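Long-range contacts in uncharacterized protein (Acinetobacter baumannii, PDB 5D66), which is of unknown function but folds as an ankyrin repeat domain, a scaffold that in other proteins commonly mediates protein-protein recognition: residues A164-L168 against V194-K198; I56-V62 against M87-A93; G77-L82 against R112-T117; I143-G148 against H179-Y185; Y101-I107 against V128-L134. The contacts are given in a common frame with arbitrary orientation. Residue numbers count along the deposited sequence, not the author numbering.

Interaction 1 (A164-L168 against V194-K198); sequences ANPNL and VAGAK
This is a surface contact between two loops at the C-terminal end of the repeat stack: residues 164-168 follow helix 150-162, and the tail 194-198 ends the chain. Residues 165-168 form a type I beta turn (Pro166 phi/psi -77/-4, Asn167 -107/9), inside which Asn165 OD1 accepts from Asn167 N at 2.8 Å, an Asx turn. Gly196 (95/14) closes the last helix in a Schellman motif. The backbones come nearest at Pro166 and Ala197, CA to CA 5.1 Å. Asn167, chi1 m, bridges two backbone positions with its amide: Lys198 N donates to Asn167 OD1 (2.8 Å, 174°) and Asn167 ND2 donates to Gly196 O (3.1 Å, 167°). Beside it Pro166 packs on alanines, CB to Ala197 CB 4.0 Å and CG to Ala195 CB 4.3 Å. Water 1 lies between Pro166 O (2.8 Å) and Lys198 O (2.9 Å). Such pairing of the loops after the second helices of successive repeats is characteristic of the ankyrin fold, here at its terminal repeat.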
# COMPACT_ATOMS: atom_id res chain seq x y z
N ALA A 164 13.96 9.99 3.84
CA ALA A 164 14.46 8.66 3.55
C ALA A 164 16.00 8.75 3.48
O ALA A 164 16.58 9.62 2.84
CB ALA A 164 13.93 8.13 2.24
N ASN A 165 16.66 7.74 4.04
CA ASN A 165 18.10 7.67 4.02
C ASN A 165 18.55 7.31 2.61
O ASN A 165 18.24 6.24 2.12
CB ASN A 165 18.54 6.62 5.04
CG ASN A 165 20.03 6.50 5.18
OD1 ASN A 165 20.79 6.87 4.28
ND2 ASN A 165 20.49 5.97 6.31
N PRO A 166 19.29 8.18 1.93
CA PRO A 166 19.67 7.90 0.56
C PRO A 166 20.80 6.90 0.41
O PRO A 166 21.15 6.54 -0.71
CB PRO A 166 20.13 9.25 0.07
CG PRO A 166 20.76 9.89 1.30
CD PRO A 166 19.80 9.48 2.39
N ASN A 167 21.37 6.45 1.54
CA ASN A 167 22.48 5.52 1.56
C ASN A 167 22.15 4.13 2.00
O ASN A 167 23.05 3.32 2.17
CB ASN A 167 23.63 6.14 2.38
CG ASN A 167 24.18 7.37 1.66
OD1 ASN A 167 24.46 7.29 0.48
ND2 ASN A 167 24.29 8.50 2.32
N LEU A 168 20.89 3.79 2.16
CA LEU A 168 20.48 2.40 2.45
C LEU A 168 20.51 1.62 1.16
O LEU A 168 19.72 1.86 0.25
CB LEU A 168 19.10 2.33 3.12
CG LEU A 168 19.06 2.85 4.54
CD1 LEU A 168 17.61 2.79 5.05
CD2 LEU A 168 20.01 2.19 5.52
N VAL A 194 22.04 15.71 -3.78
CA VAL A 194 21.78 16.83 -2.89
C VAL A 194 21.23 16.33 -1.52
O VAL A 194 21.40 17.01 -0.54
CB VAL A 194 20.92 17.96 -3.58
CG1 VAL A 194 21.55 18.44 -4.93
CG2 VAL A 194 19.53 17.49 -3.85
N ALA A 195 20.66 15.13 -1.46
CA ALA A 195 20.23 14.51 -0.22
C ALA A 195 21.37 13.84 0.56
O ALA A 195 21.11 13.26 1.62
CB ALA A 195 19.15 13.46 -0.56
N GLY A 196 22.59 13.91 0.04
CA GLY A 196 23.74 13.29 0.73
C GLY A 196 24.12 11.91 0.30
O GLY A 196 24.85 11.24 1.02
N ALA A 197 23.59 11.46 -0.83
CA ALA A 197 23.90 10.13 -1.31
C ALA A 197 25.38 10.03 -1.63
O ALA A 197 25.97 10.95 -2.22
CB ALA A 197 23.13 9.80 -2.53
N LYS A 198 25.93 8.87 -1.27
CA LYS A 198 27.23 8.41 -1.63
C LYS A 198 27.16 7.01 -2.33
O LYS A 198 26.12 6.25 -2.23
CB LYS A 198 28.11 8.31 -0.36
CG LYS A 198 28.12 9.60 0.46
CD LYS A 198 29.10 9.54 1.61
CE LYS A 198 29.06 10.84 2.40
NZ LYS A 198 29.91 10.79 3.62
OXT LYS A 198 28.16 6.60 -2.94
O HOH W 1 23.20 6.28 -2.55

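Interaction 2 (I56-V62 against M87-A93); sequences IEAGADV and MTLMHGA
Ile56, in the last turn of helix 49-57, points toward 87-93 with chi1 m and chi2 t; its CD1 lies 3.8 Å from CB of selenomethionine Met87 and 4.2 Å from Thr88 CG2, while its CG2 is 3.4 Å from His91 CG. Glu57 (m, m) curls its end back, so that Glu57 OE2 comes 3.2 Å from His91 NE2; water 2 joins these groups, donating to Glu57 OE2 at 2.7 Å and lying 3.0 Å from His91 NE2. Gly59 (phi/psi 104/11) ends the helix in a Schellman motif, its N bonded to Ile56 O at 3.0 Å, and the chain then extends through Ala60 and Asp61. Val62, chi1 m, returns to the partner: CG1 is 3.8 Å from Thr88 CG2, and CG2 is 3.6 Å from both His91 O and Ala93 N. Water 3 accepts from Val62 N (3.0 Å) and lies 2.8 Å from His91 O. The nearest CA pairs are Ile56-His91 (7.2 Å) and Val62-Thr88 (6.0 Å). Helix 82-90 gives way to His91 (-135/45) and Gly92 (96/15), with Ala93 N bonded to Thr88 O at 3.0 Å. Second helices of consecutive repeats packed side by side are characteristic of the ankyrin stack.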
# COMPACT_ATOMS: atom_id res chain seq x y z
N ILE A 56 -16.19 -0.58 6.75
CA ILE A 56 -15.26 0.12 7.65
C ILE A 56 -16.01 0.91 8.72
O ILE A 56 -15.62 0.81 9.90
CB ILE A 56 -14.26 1.00 6.87
CG1 ILE A 56 -13.33 0.12 6.07
CG2 ILE A 56 -13.47 1.88 7.78
CD1 ILE A 56 -12.51 0.84 5.02
N GLU A 57 -17.05 1.63 8.36
CA GLU A 57 -17.79 2.39 9.36
C GLU A 57 -18.44 1.46 10.41
O GLU A 57 -18.59 1.82 11.58
CB GLU A 57 -18.80 3.29 8.69
CG GLU A 57 -18.19 4.50 8.00
CD GLU A 57 -17.41 5.46 8.90
OE1 GLU A 57 -17.84 5.79 10.07
OE2 GLU A 57 -16.36 5.93 8.40
N ALA A 58 -18.78 0.23 9.99
CA ALA A 58 -19.40 -0.73 10.86
C ALA A 58 -18.36 -1.56 11.66
O ALA A 58 -18.72 -2.43 12.39
CB ALA A 58 -20.32 -1.60 10.07
N GLY A 59 -17.08 -1.28 11.48
CA GLY A 59 -16.03 -1.84 12.29
C GLY A 59 -15.18 -2.95 11.72
O GLY A 59 -14.40 -3.60 12.45
N ALA A 60 -15.31 -3.19 10.41
CA ALA A 60 -14.47 -4.22 9.78
C ALA A 60 -12.99 -3.87 10.01
O ALA A 60 -12.55 -2.70 9.93
CB ALA A 60 -14.75 -4.29 8.31
N ASP A 61 -12.18 -4.90 10.26
CA ASP A 61 -10.76 -4.72 10.56
C ASP A 61 -9.97 -4.54 9.29
O ASP A 61 -9.82 -5.43 8.43
CB ASP A 61 -10.28 -5.92 11.34
CG ASP A 61 -8.88 -5.81 11.87
OD1 ASP A 61 -8.15 -4.90 11.46
OD2 ASP A 61 -8.52 -6.72 12.68
N VAL A 62 -9.41 -3.36 9.12
CA VAL A 62 -8.62 -3.02 7.96
C VAL A 62 -7.27 -3.70 7.89
O VAL A 62 -6.59 -3.63 6.86
CB VAL A 62 -8.44 -1.47 7.80
CG1 VAL A 62 -9.79 -0.78 7.79
CG2 VAL A 62 -7.50 -0.91 8.85
N MSE A 87 -9.71 5.84 3.87
CA MSE A 87 -10.62 5.30 4.88
C MSE A 87 -9.87 4.44 5.87
O MSE A 87 -10.08 4.52 7.11
CB MSE A 87 -11.75 4.49 4.27
CG MSE A 87 -12.60 5.15 3.28
SE MSE A 87 -13.76 3.82 2.43
CE MSE A 87 -14.16 4.88 0.89
N THR A 88 -9.02 3.55 5.37
CA THR A 88 -8.26 2.69 6.28
C THR A 88 -7.34 3.48 7.23
O THR A 88 -7.17 3.10 8.39
CB THR A 88 -7.50 1.55 5.56
OG1 THR A 88 -6.34 2.01 4.90
CG2 THR A 88 -8.34 0.76 4.62
N LEU A 89 -6.74 4.55 6.70
CA LEU A 89 -5.86 5.37 7.50
C LEU A 89 -6.56 6.10 8.65
O LEU A 89 -5.96 6.42 9.64
CB LEU A 89 -5.07 6.35 6.61
CG LEU A 89 -4.09 5.72 5.63
CD1 LEU A 89 -3.57 6.77 4.66
CD2 LEU A 89 -2.94 5.13 6.36
N MSE A 90 -7.86 6.32 8.49
CA MSE A 90 -8.72 6.96 9.49
C MSE A 90 -9.31 5.92 10.47
O MSE A 90 -9.93 6.33 11.46
CB MSE A 90 -9.84 7.72 8.80
CG MSE A 90 -9.39 9.01 8.16
SE MSE A 90 -8.59 10.27 9.40
CE MSE A 90 -9.80 10.26 10.80
N HIS A 91 -9.15 4.61 10.17
CA HIS A 91 -9.81 3.55 10.91
C HIS A 91 -8.88 2.43 11.23
O HIS A 91 -9.21 1.26 11.12
CB HIS A 91 -11.01 3.03 10.14
CG HIS A 91 -12.11 4.04 10.04
ND1 HIS A 91 -13.00 4.31 11.06
CD2 HIS A 91 -12.35 4.96 9.08
CE1 HIS A 91 -13.79 5.30 10.67
NE2 HIS A 91 -13.41 5.71 9.49
N GLY A 92 -7.69 2.77 11.68
CA GLY A 92 -6.84 1.83 12.37
C GLY A 92 -5.79 1.12 11.55
O GLY A 92 -5.17 0.16 12.07
N ALA A 93 -5.47 1.59 10.36
CA ALA A 93 -4.42 0.94 9.59
C ALA A 93 -3.14 0.79 10.43
O ALA A 93 -2.68 1.75 11.04
CB ALA A 93 -4.11 1.79 8.37
O HOH W 2 -14.92 8.19 8.83
O HOH W 3 -9.86 -1.43 11.38

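Interaction 3 (G77-L82 against R112-T117); sequences GAQGYL and RGHVET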
# COMPACT_ATOMS: atom_id res chain seq x y z
N GLY A 77 -3.15 0.35 -0.60
CA GLY A 77 -1.92 1.10 -0.85
C GLY A 77 -1.16 0.58 -2.07
O GLY A 77 -0.74 1.35 -2.95
N ALA A 78 -1.00 -0.73 -2.20
CA ALA A 78 -0.27 -1.30 -3.32
C ALA A 78 -0.94 -1.02 -4.65
O ALA A 78 -0.24 -0.82 -5.66
CB ALA A 78 -0.09 -2.80 -3.14
N GLN A 79 -2.26 -0.95 -4.66
CA GLN A 79 -3.01 -0.77 -5.90
C GLN A 79 -3.34 0.68 -6.21
O GLN A 79 -3.91 0.97 -7.25
CB GLN A 79 -4.30 -1.59 -5.89
CG GLN A 79 -4.09 -3.07 -5.70
CD GLN A 79 -3.23 -3.73 -6.76
OE1 GLN A 79 -2.43 -4.63 -6.45
NE2 GLN A 79 -3.37 -3.28 -8.00
N GLY A 80 -2.99 1.60 -5.31
CA GLY A 80 -3.38 3.00 -5.54
C GLY A 80 -4.87 3.24 -5.44
O GLY A 80 -5.41 4.13 -6.08
N TYR A 81 -5.55 2.43 -4.64
CA TYR A 81 -7.00 2.62 -4.41
C TYR A 81 -7.09 3.65 -3.27
O TYR A 81 -7.28 3.33 -2.10
CB TYR A 81 -7.65 1.30 -4.04
CG TYR A 81 -7.73 0.27 -5.16
CD1 TYR A 81 -7.44 0.56 -6.49
CD2 TYR A 81 -8.09 -1.03 -4.86
CE1 TYR A 81 -7.51 -0.42 -7.48
CE2 TYR A 81 -8.21 -2.00 -5.86
CZ TYR A 81 -7.91 -1.66 -7.15
OH TYR A 81 -8.02 -2.63 -8.14
N LEU A 82 -6.99 4.91 -3.66
CA LEU A 82 -6.66 5.93 -2.71
C LEU A 82 -7.87 6.30 -1.83
O LEU A 82 -7.68 6.59 -0.65
CB LEU A 82 -6.08 7.09 -3.49
CG LEU A 82 -5.57 8.26 -2.66
CD1 LEU A 82 -4.54 7.80 -1.63
CD2 LEU A 82 -4.98 9.26 -3.65
N ARG A 112 5.07 1.03 -8.09
CA ARG A 112 4.09 1.13 -9.14
C ARG A 112 3.89 2.56 -9.64
O ARG A 112 3.13 2.80 -10.55
CB ARG A 112 2.80 0.48 -8.73
CG ARG A 112 3.00 -1.03 -8.43
CD ARG A 112 1.89 -1.66 -7.92
NE ARG A 112 2.18 -2.93 -7.29
CZ ARG A 112 1.23 -3.71 -6.78
NH1 ARG A 112 -0.05 -3.47 -7.00
NH2 ARG A 112 1.59 -4.88 -6.23
N GLY A 113 4.59 3.51 -9.04
CA GLY A 113 4.52 4.88 -9.52
C GLY A 113 3.29 5.60 -9.12
O GLY A 113 2.90 6.57 -9.78
N HIS A 114 2.66 5.23 -8.00
CA HIS A 114 1.40 5.84 -7.55
C HIS A 114 1.74 7.07 -6.67
O HIS A 114 1.87 6.95 -5.46
CB HIS A 114 0.56 4.83 -6.72
CG HIS A 114 0.12 3.61 -7.44
ND1 HIS A 114 -0.37 3.62 -8.71
CD2 HIS A 114 0.07 2.32 -7.01
CE1 HIS A 114 -0.77 2.39 -9.04
NE2 HIS A 114 -0.46 1.58 -8.04
N VAL A 115 1.93 8.21 -7.34
CA VAL A 115 2.51 9.36 -6.67
C VAL A 115 1.65 9.84 -5.46
O VAL A 115 2.18 10.07 -4.38
CB VAL A 115 2.73 10.55 -7.66
CG1 VAL A 115 3.30 11.78 -6.96
CG2 VAL A 115 3.64 10.17 -8.80
N GLU A 116 0.35 9.99 -5.68
CA GLU A 116 -0.50 10.54 -4.61
C GLU A 116 -0.62 9.53 -3.46
O GLU A 116 -0.72 9.94 -2.31
CB GLU A 116 -1.89 10.95 -5.11
CG GLU A 116 -1.83 12.09 -6.10
CD GLU A 116 -1.03 13.23 -5.62
OE1 GLU A 116 -1.19 13.67 -4.47
OE2 GLU A 116 -0.16 13.71 -6.36
N THR A 117 -0.57 8.24 -3.77
CA THR A 117 -0.57 7.21 -2.72
C THR A 117 0.73 7.29 -1.89
O THR A 117 0.70 7.25 -0.66
CB THR A 117 -0.75 5.85 -3.31
OG1 THR A 117 -2.00 5.77 -4.01
CG2 THR A 117 -0.73 4.77 -2.27
O HOH W 4 -0.98 -6.11 -4.31
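Two successive ankyrin repeats meet here at the turns joining their paired helices: 77-82 links helix 72-79 to helix 82-90, and 112-117 links helix 106-111 to helix 115-124. The turns share one backbone design. Gly80 (phi/psi 69/28) and Gly113 (78/27) each end a helix in a Schellman motif, and the next residues, Tyr81 and His114, are N-caps, each the centre of an inverse gamma turn. CA atoms approach to 5.8 Å between Gly80 and Thr117.

Van der Waals contacts involve Leu82 CD2 and Glu116 CB (3.8 Å), Leu82 CD1 and Thr117 OG1 (4.0 Å), and Gly77 O and Thr117 CG2 (3.5 Å). Arg112 lays one face of its guanidinium over Ala78 CB. The carboxylate of Glu116 leads away, to a salt bridge with Arg119. Gly80 CA lies over one face of the His114 ring, 4.0 Å from the centroid and 17° off the normal, a CH-pi contact; a CB on Gly80 would fall about 3.1 Å from His114 CG.

The polar contacts involve Gln79 and Arg112. Water 4 donates to Gln79 OE1 (3.0 Å) and accepts weakly from Arg112 NH2 (3.4 Å). The direct link is the bond from Arg112 NH1 to Gln79 OE1, 2.7 Å at 152°.

Interaction 4 (I143-G148 against H179-Y185); sequences IILGNG and HARTRGY
Helix 138-144 ends near Ile144, after which Gly146 is extended (phi/psi -88/-170) and Gly148 takes positive phi (76/-3). On the other segment, helix 176-183 closes at Gly184 (69/28) in a Schellman motif, with Tyr185 N bonded to Ala180 O at 3.0 Å and Tyr185 at the N-cap of the next helix. CA pairs are Ile143-Ala180 at 6.5 Å, Ile144-His179 at 6.9 Å and Gly148-Tyr185 at 5.6 Å. These are the first helices of neighbouring ankyrin repeats and the turns leading to their second helices. Tyr185 (chi1 m) covers the glycine: Gly148 CA stands 3.5 Å from its ring centroid, 5° off the normal, and a CB on Gly148 would come 2.4 Å from Tyr185 CD1, a clash. Ile144 (m, t) sets CD1 over the His179 ring, 3.7 Å from the centroid; His179 NE2 is bonded to Asp170. Water 5 donates to Ile144 O (2.9 Å) and accepts from Arg183 NH2 (2.8 Å); water 6 lies 3.0 Å from Ile144 O, 2.9 Å from Gly146 O and 2.7 Å from Tyr185 OH.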
# COMPACT_ATOMS: atom_id res chain seq x y z
N ILE A 143 13.61 3.34 -7.99
CA ILE A 143 14.71 3.49 -8.93
C ILE A 143 14.81 2.25 -9.80
O ILE A 143 14.83 2.39 -11.05
CB ILE A 143 16.03 3.74 -8.17
CG1 ILE A 143 15.98 5.09 -7.40
CG2 ILE A 143 17.22 3.76 -9.15
CD1 ILE A 143 17.03 5.31 -6.45
N ILE A 144 14.91 1.09 -9.18
CA ILE A 144 15.17 -0.16 -9.92
C ILE A 144 13.99 -0.60 -10.78
O ILE A 144 14.19 -1.10 -11.87
CB ILE A 144 15.49 -1.27 -8.89
CG1 ILE A 144 16.81 -0.96 -8.16
CG2 ILE A 144 15.54 -2.62 -9.55
CD1 ILE A 144 17.10 -1.81 -6.94
N LEU A 145 12.78 -0.41 -10.27
CA LEU A 145 11.57 -0.90 -10.92
C LEU A 145 10.76 0.18 -11.64
O LEU A 145 9.76 -0.13 -12.29
CB LEU A 145 10.74 -1.73 -9.93
CG LEU A 145 11.46 -2.93 -9.38
CD1 LEU A 145 10.63 -3.56 -8.27
CD2 LEU A 145 11.82 -3.97 -10.46
N GLY A 146 11.17 1.44 -11.53
CA GLY A 146 10.58 2.51 -12.27
C GLY A 146 11.30 2.66 -13.61
O GLY A 146 12.20 1.88 -13.93
N ASN A 147 10.99 3.72 -14.31
CA ASN A 147 11.61 4.04 -15.59
C ASN A 147 12.41 5.34 -15.58
O ASN A 147 12.79 5.85 -16.62
CB ASN A 147 10.55 4.06 -16.69
CG ASN A 147 9.56 5.20 -16.55
OD1 ASN A 147 9.64 5.97 -15.62
ND2 ASN A 147 8.65 5.34 -17.49
N GLY A 148 12.64 5.88 -14.39
CA GLY A 148 13.42 7.10 -14.27
C GLY A 148 12.74 8.41 -14.64
O GLY A 148 13.36 9.47 -14.53
N HIS A 179 22.67 2.63 -8.37
CA HIS A 179 21.56 2.20 -9.18
C HIS A 179 21.12 3.24 -10.18
O HIS A 179 20.81 2.93 -11.35
CB HIS A 179 20.39 1.71 -8.33
CG HIS A 179 20.55 0.33 -7.80
ND1 HIS A 179 20.66 -0.76 -8.63
CD2 HIS A 179 20.57 -0.15 -6.55
CE1 HIS A 179 20.71 -1.87 -7.93
NE2 HIS A 179 20.69 -1.52 -6.66
N ALA A 180 21.02 4.48 -9.75
CA ALA A 180 20.64 5.57 -10.64
C ALA A 180 21.69 5.79 -11.73
O ALA A 180 21.36 5.99 -12.92
CB ALA A 180 20.42 6.82 -9.84
N ARG A 181 22.95 5.77 -11.34
CA ARG A 181 24.05 6.02 -12.29
C ARG A 181 24.09 4.92 -13.34
O ARG A 181 24.30 5.18 -14.52
CB ARG A 181 25.35 6.13 -11.51
CG ARG A 181 25.58 7.46 -10.88
CD ARG A 181 26.75 7.53 -9.99
NE ARG A 181 26.99 8.90 -9.56
CZ ARG A 181 27.88 9.23 -8.62
NH1 ARG A 181 28.59 8.29 -7.97
NH2 ARG A 181 28.08 10.50 -8.34
N THR A 182 23.97 3.65 -12.92
CA THR A 182 24.04 2.52 -13.83
C THR A 182 22.97 2.63 -14.93
O THR A 182 23.18 2.15 -16.03
CB THR A 182 23.95 1.21 -13.02
OG1 THR A 182 25.19 1.00 -12.33
CG2 THR A 182 23.69 0.05 -13.91
N ARG A 183 21.83 3.22 -14.57
CA ARG A 183 20.70 3.37 -15.45
C ARG A 183 20.67 4.70 -16.18
O ARG A 183 19.81 4.89 -17.06
CB ARG A 183 19.43 3.20 -14.64
CG ARG A 183 19.25 1.75 -14.21
CD ARG A 183 18.20 1.57 -13.16
NE ARG A 183 18.06 0.17 -12.75
CZ ARG A 183 18.91 -0.48 -11.98
NH1 ARG A 183 19.96 0.14 -11.43
NH2 ARG A 183 18.68 -1.79 -11.70
N GLY A 184 21.61 5.60 -15.91
CA GLY A 184 21.60 6.88 -16.58
C GLY A 184 20.46 7.80 -16.20
O GLY A 184 20.05 8.65 -16.98
N TYR A 185 19.94 7.65 -14.99
CA TYR A 185 18.81 8.46 -14.53
C TYR A 185 19.32 9.77 -13.92
O TYR A 185 19.62 9.83 -12.73
CB TYR A 185 17.99 7.67 -13.48
CG TYR A 185 17.24 6.49 -14.05
CD1 TYR A 185 16.96 6.30 -15.38
CD2 TYR A 185 16.80 5.51 -13.16
CE1 TYR A 185 16.20 5.24 -15.82
CE2 TYR A 185 16.05 4.43 -13.59
CZ TYR A 185 15.76 4.28 -14.92
OH TYR A 185 15.00 3.23 -15.38
O HOH W 5 16.43 -2.11 -13.32
O HOH W 6 15.03 1.10 -13.80

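Interaction 5 (Y101-I107 against V128-L134); sequences YGGTALI and VNHVNNL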
# COMPACT_ATOMS: atom_id res chain seq x y z
N TYR A 101 5.69 -9.79 0.78
CA TYR A 101 7.08 -9.46 0.48
C TYR A 101 7.77 -8.79 1.65
O TYR A 101 8.91 -8.34 1.49
CB TYR A 101 7.15 -8.52 -0.73
CG TYR A 101 6.72 -9.18 -1.97
CD1 TYR A 101 7.58 -9.99 -2.66
CD2 TYR A 101 5.44 -9.00 -2.48
CE1 TYR A 101 7.20 -10.62 -3.80
CE2 TYR A 101 5.05 -9.63 -3.63
CZ TYR A 101 5.92 -10.43 -4.30
OH TYR A 101 5.47 -11.01 -5.45
N GLY A 102 7.13 -8.72 2.81
CA GLY A 102 7.73 -8.03 3.90
C GLY A 102 7.81 -6.54 3.75
O GLY A 102 8.55 -5.89 4.47
N GLY A 103 7.00 -5.99 2.87
CA GLY A 103 6.96 -4.57 2.64
C GLY A 103 5.79 -3.87 3.30
O GLY A 103 4.77 -4.44 3.55
N THR A 104 5.99 -2.60 3.66
CA THR A 104 4.90 -1.75 4.01
C THR A 104 4.02 -1.45 2.79
O THR A 104 4.38 -1.79 1.68
CB THR A 104 5.45 -0.42 4.53
OG1 THR A 104 6.12 0.18 3.42
CG2 THR A 104 6.35 -0.53 5.71
N ALA A 105 2.91 -0.76 3.00
CA ALA A 105 2.07 -0.33 1.88
C ALA A 105 2.80 0.66 0.96
O ALA A 105 2.46 0.80 -0.20
CB ALA A 105 0.75 0.26 2.39
N LEU A 106 3.75 1.40 1.53
CA LEU A 106 4.48 2.39 0.78
C LEU A 106 5.36 1.83 -0.29
O LEU A 106 5.53 2.45 -1.35
CB LEU A 106 5.31 3.26 1.74
CG LEU A 106 6.19 4.30 1.19
CD1 LEU A 106 5.36 5.34 0.35
CD2 LEU A 106 6.95 5.02 2.26
N ILE A 107 5.98 0.69 -0.05
CA ILE A 107 6.96 0.14 -1.00
C ILE A 107 6.29 -0.20 -2.35
O ILE A 107 6.77 0.28 -3.40
CB ILE A 107 7.78 -1.01 -0.40
CG1 ILE A 107 8.59 -0.48 0.79
CG2 ILE A 107 8.71 -1.55 -1.49
CD1 ILE A 107 9.40 -1.51 1.49
N VAL A 128 9.64 5.35 5.95
CA VAL A 128 10.27 5.42 4.65
C VAL A 128 11.51 4.54 4.56
O VAL A 128 11.95 4.18 3.45
CB VAL A 128 10.59 6.86 4.24
CG1 VAL A 128 9.33 7.66 4.02
CG2 VAL A 128 11.53 7.53 5.19
N ASN A 129 12.14 4.22 5.69
CA ASN A 129 13.37 3.44 5.70
C ASN A 129 13.16 1.90 5.86
O ASN A 129 14.12 1.16 5.99
CB ASN A 129 14.33 3.95 6.76
CG ASN A 129 14.93 5.28 6.37
OD1 ASN A 129 15.17 5.56 5.19
ND2 ASN A 129 15.20 6.13 7.35
N HIS A 130 11.90 1.46 5.83
CA HIS A 130 11.64 0.04 5.94
C HIS A 130 12.20 -0.73 4.75
O HIS A 130 12.09 -0.32 3.61
CB HIS A 130 10.13 -0.20 5.97
CG HIS A 130 9.69 -1.59 6.24
ND1 HIS A 130 9.30 -2.04 7.47
CD2 HIS A 130 9.52 -2.59 5.38
CE1 HIS A 130 8.99 -3.33 7.34
NE2 HIS A 130 9.20 -3.70 6.10
N VAL A 131 12.80 -1.87 5.04
CA VAL A 131 13.40 -2.76 4.05
C VAL A 131 12.60 -4.08 3.96
O VAL A 131 12.35 -4.75 4.95
CB VAL A 131 14.87 -3.14 4.43
CG1 VAL A 131 15.51 -3.96 3.34
CG2 VAL A 131 15.71 -1.91 4.70
N ASN A 132 12.15 -4.39 2.75
CA ASN A 132 11.35 -5.62 2.54
C ASN A 132 12.25 -6.86 2.37
O ASN A 132 13.50 -6.79 2.50
CB ASN A 132 10.34 -5.43 1.41
CG ASN A 132 10.97 -5.41 0.03
OD1 ASN A 132 12.14 -5.74 -0.16
ND2 ASN A 132 10.17 -4.97 -0.94
N ASN A 133 11.64 -8.01 2.11
CA ASN A 133 12.41 -9.27 2.06
C ASN A 133 13.08 -9.52 0.75
O ASN A 133 13.79 -10.51 0.61
CB ASN A 133 11.55 -10.47 2.55
CG ASN A 133 10.51 -10.95 1.55
OD1 ASN A 133 10.63 -10.77 0.34
ND2 ASN A 133 9.47 -11.59 2.10
N LEU A 134 12.97 -8.59 -0.19
CA LEU A 134 13.82 -8.49 -1.39
C LEU A 134 15.03 -7.61 -1.13
O LEU A 134 15.88 -7.45 -2.01
CB LEU A 134 13.02 -7.92 -2.58
CG LEU A 134 11.80 -8.78 -2.98
CD1 LEU A 134 10.68 -7.91 -3.62
CD2 LEU A 134 12.18 -9.82 -3.94
O HOH W 7 10.63 -7.02 6.32
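A histidine side chain supplies one of the two direct hydrogen bonds between these segments: His130 NE2 donates to Gly102 O (2.8 Å, 152°), while Thr104 CG2 sits over the same ring, 3.8 Å from its centroid and 21° off the normal. The other bond is purely backbone, Asn133 N to Tyr101 O (2.8 Å, 170°). Between them the chains close to 4.5 Å, CA to CA, at Gly103 and Asn132, and Asn132 CA makes a CH...O contact of 3.4 Å to Gly102 O. Water 7 donates to Gly102 O at 3.0 Å and Val131 O at 3.2 Å. Asn132 OD1 accepts from Leu134 N (3.0 Å), an Asx turn, and its ND2 reaches Glu141. Apolar contacts flank this polar centre: Tyr101 CD1 to Leu134 CD1 at 3.9 Å, Leu106 CD2 to Val128 CG1 at 4.0 Å. These are the loops of adjacent ankyrin repeats, which lead into helices 106-111 and 138-144; Leu106 and Ile107 touch Ala138 of the latter, and Leu106 also packs on helices 115-124 and 150-162.

All five contacts join adjacent repeats of one stack. Interactions 3 and 4 lie at the turns between paired helices, where glycine CA atoms face aromatic rings; interactions 1, 2 and 5 lie at the loop end. Interactions 1 and 4 join one pair of repeats at its two ends, and interactions 3 and 5 share the repeat of helices 106-111 and 115-124. Interaction 3 is nearest the chain's centre, about 7 Å between centres; interaction 1, at about 23 Å, is a surface contact. Interaction 5 buries most, 486 Å², and relies with interaction 1 on direct hydrogen bonds to backbone atoms; interaction 3 has one between side chains, whereas interactions 2 and 4 combine apolar packing with water bridges.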